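Local coordinates for adenosine monophosphate-protein transferase (Sulfolobus tokodaii, PDB 2EKM) that is of unknown function but belongs to the adenosine-specific kinase family and may act on adenosine or its nucleotides, at residues F25-E30 with N102-V107. Residues are numbered along the deposited sequence; the frame is centred on the assembly and turned at random.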
loop_
_atom_site.group_PDB
_atom_site.type_symbol
_atom_site.label_atom_id
_atom_site.label_comp_id
_atom_site.label_asym_id
_atom_site.label_seq_id
_atom_site.Cartn_x
_atom_site.Cartn_y
_atom_site.Cartn_z
ATOM N N PHE A 25 -9.400 -12.325 5.818
ATOM C CA PHE A 25 -10.516 -12.710 6.685
ATOM C C PHE A 25 -11.860 -12.420 6.026
ATOM O O PHE A 25 -12.055 -11.375 5.403
ATOM C CB PHE A 25 -10.444 -11.986 8.035
ATOM C CG PHE A 25 -11.309 -12.608 9.105
ATOM C CD1 PHE A 25 -11.531 -13.984 9.130
ATOM C CD2 PHE A 25 -11.894 -11.823 10.092
ATOM C CE1 PHE A 25 -12.327 -14.566 10.122
ATOM C CE2 PHE A 25 -12.694 -12.396 11.090
ATOM C CZ PHE A 25 -12.909 -13.768 11.102
ATOM N N ILE A 26 -12.790 -13.354 6.187
ATOM C CA ILE A 26 -14.121 -13.240 5.603
ATOM C C ILE A 26 -14.903 -12.012 6.084
ATOM O O ILE A 26 -15.793 -11.527 5.380
ATOM C CB ILE A 26 -14.951 -14.520 5.900
ATOM C CG1 ILE A 26 -16.228 -14.532 5.058
ATOM C CG2 ILE A 26 -15.305 -14.583 7.375
ATOM C CD1 ILE A 26 -15.973 -14.579 3.580
ATOM N N LYS A 27 -14.565 -11.504 7.268
ATOM C CA LYS A 27 -15.258 -10.339 7.829
ATOM C C LYS A 27 -15.064 -9.081 6.980
ATOM O O LYS A 27 -15.713 -8.056 7.199
ATOM C CB LYS A 27 -14.797 -10.079 9.273
ATOM C CG LYS A 27 -15.692 -9.093 10.039
ATOM C CD LYS A 27 -15.548 -9.239 11.558
ATOM C CE LYS A 27 -14.217 -8.702 12.082
ATOM N NZ LYS A 27 -14.131 -7.204 12.031
ATOM N N THR A 28 -14.162 -9.167 6.008
ATOM C CA THR A 28 -13.894 -8.058 5.099
ATOM C C THR A 28 -15.187 -7.535 4.464
ATOM O O THR A 28 -15.442 -6.328 4.439
ATOM C CB THR A 28 -12.945 -8.505 3.958
ATOM O OG1 THR A 28 -11.625 -8.698 4.481
ATOM C CG2 THR A 28 -12.916 -7.473 2.829
ATOM N N VAL A 29 -16.001 -8.455 3.951
ATOM C CA VAL A 29 -17.251 -8.100 3.286
ATOM C C VAL A 29 -18.218 -7.281 4.136
ATOM O O VAL A 29 -18.642 -6.200 3.725
ATOM C CB VAL A 29 -17.986 -9.365 2.783
ATOM C CG1 VAL A 29 -19.220 -8.972 1.983
ATOM C CG2 VAL A 29 -17.049 -10.200 1.934
ATOM N N GLU A 30 -18.576 -7.785 5.312
ATOM C CA GLU A 30 -19.504 -7.051 6.167
ATOM C C GLU A 30 -18.918 -5.726 6.646
ATOM O O GLU A 30 -19.642 -4.745 6.782
ATOM C CB GLU A 30 -19.933 -7.895 7.378
ATOM C CG GLU A 30 -20.657 -9.185 7.015
ATOM C CD GLU A 30 -21.505 -9.730 8.158
ATOM O OE1 GLU A 30 -21.917 -8.939 9.032
ATOM O OE2 GLU A 30 -21.772 -10.948 8.172
ATOM N N ASN A 102 -9.071 2.397 6.851
ATOM C CA ASN A 102 -9.231 2.114 8.277
ATOM C C ASN A 102 -9.935 0.807 8.630
ATOM O O ASN A 102 -10.052 0.469 9.808
ATOM C CB ASN A 102 -9.964 3.281 8.953
ATOM C CG ASN A 102 -9.227 4.603 8.798
ATOM O OD1 ASN A 102 -9.763 5.666 9.115
ATOM N ND2 ASN A 102 -7.993 4.543 8.315
ATOM N N VAL A 103 -10.423 0.078 7.630
ATOM C CA VAL A 103 -11.072 -1.200 7.899
ATOM C C VAL A 103 -9.969 -2.137 8.382
ATOM O O VAL A 103 -8.981 -2.350 7.677
ATOM C CB VAL A 103 -11.745 -1.767 6.627
ATOM C CG1 VAL A 103 -12.152 -3.220 6.849
ATOM C CG2 VAL A 103 -12.977 -0.932 6.286
ATOM N N GLU A 104 -10.140 -2.690 9.583
ATOM C CA GLU A 104 -9.130 -3.559 10.187
ATOM C C GLU A 104 -8.637 -4.760 9.382
ATOM O O GLU A 104 -7.552 -5.275 9.663
ATOM C CB GLU A 104 -9.588 -4.021 11.578
ATOM C CG GLU A 104 -10.952 -4.700 11.634
ATOM C CD GLU A 104 -11.341 -5.061 13.062
ATOM O OE1 GLU A 104 -10.910 -4.335 13.978
ATOM O OE2 GLU A 104 -12.080 -6.051 13.268
ATOM N N GLU A 105 -9.412 -5.213 8.396
ATOM C CA GLU A 105 -9.004 -6.334 7.556
ATOM C C GLU A 105 -8.170 -5.873 6.356
ATOM O O GLU A 105 -7.331 -6.596 5.836
ATOM C CB GLU A 105 -10.266 -7.048 7.068
ATOM C CG GLU A 105 -10.835 -8.008 8.114
ATOM C CD GLU A 105 -11.947 -7.320 8.873
ATOM O OE1 GLU A 105 -12.469 -6.331 8.378
ATOM O OE2 GLU A 105 -12.281 -7.782 9.962
ATOM N N VAL A 106 -8.427 -4.652 5.897
ATOM C CA VAL A 106 -7.736 -4.108 4.729
ATOM C C VAL A 106 -6.219 -4.017 4.908
ATOM O O VAL A 106 -5.731 -3.429 5.864
ATOM C CB VAL A 106 -8.309 -2.709 4.362
ATOM C CG1 VAL A 106 -7.496 -2.066 3.240
ATOM C CG2 VAL A 106 -9.764 -2.849 3.926
ATOM N N VAL A 107 -5.479 -4.601 3.971
ATOM C CA VAL A 107 -4.022 -4.585 4.017
ATOM C C VAL A 107 -3.481 -3.385 3.237
ATOM O O VAL A 107 -2.548 -2.702 3.676
ATOM C CB VAL A 107 -3.443 -5.885 3.418
ATOM C CG1 VAL A 107 -1.919 -5.832 3.413
ATOM C CG2 VAL A 107 -3.919 -7.077 4.226
#
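K27 meets E104 and E105 in a salt-bridge network. Its NZ lies 2.7 Å from OE2 of E104. The lysine comes to the anti side of that carboxylate, 24° out of its plane. The second bridge, NZ to OE2 of E105 at 2.8 Å, is weak as a hydrogen bond. The K27 chain crosses E105 at about a right angle and bends at both chi3 (72°) and chi4 (71°). These bends fold it round OE2 of E105, which also lies 3.0 Å from CE of K27.

E105 is the main contact of its segment: its side chain points toward 25-30 and touches F25, K27 and T28. A bend at chi2 turns the carboxylate toward K27, with OE2 alongside its aliphatic chain. CB of E105 packs 3.4 Å from OG1 of T28, and its CG lies 4.0 Å from CB of F25. OE2 of E105 also sits at the edge of the F25 ring, near the ring plane.

Two type I turns shape the contact. The turn F25-T28 leads into helix 28-37, and V103-V106 joins helix 93-101 to strand 108-113. S23 ties them further: its OG hydrogen-bonds OG1 of T28 and, weakly, O of E105. D31 adds a third acid to K27 NZ, and I94 of a second subunit packs on E105.

The contact therefore pins the start of helix 28-37 to the loop before strand 108-113. One ammonium group serves three carboxylates. OE1 of E105 lies close to OD2 of D31, so K27 probably offsets the repulsion between these like charges.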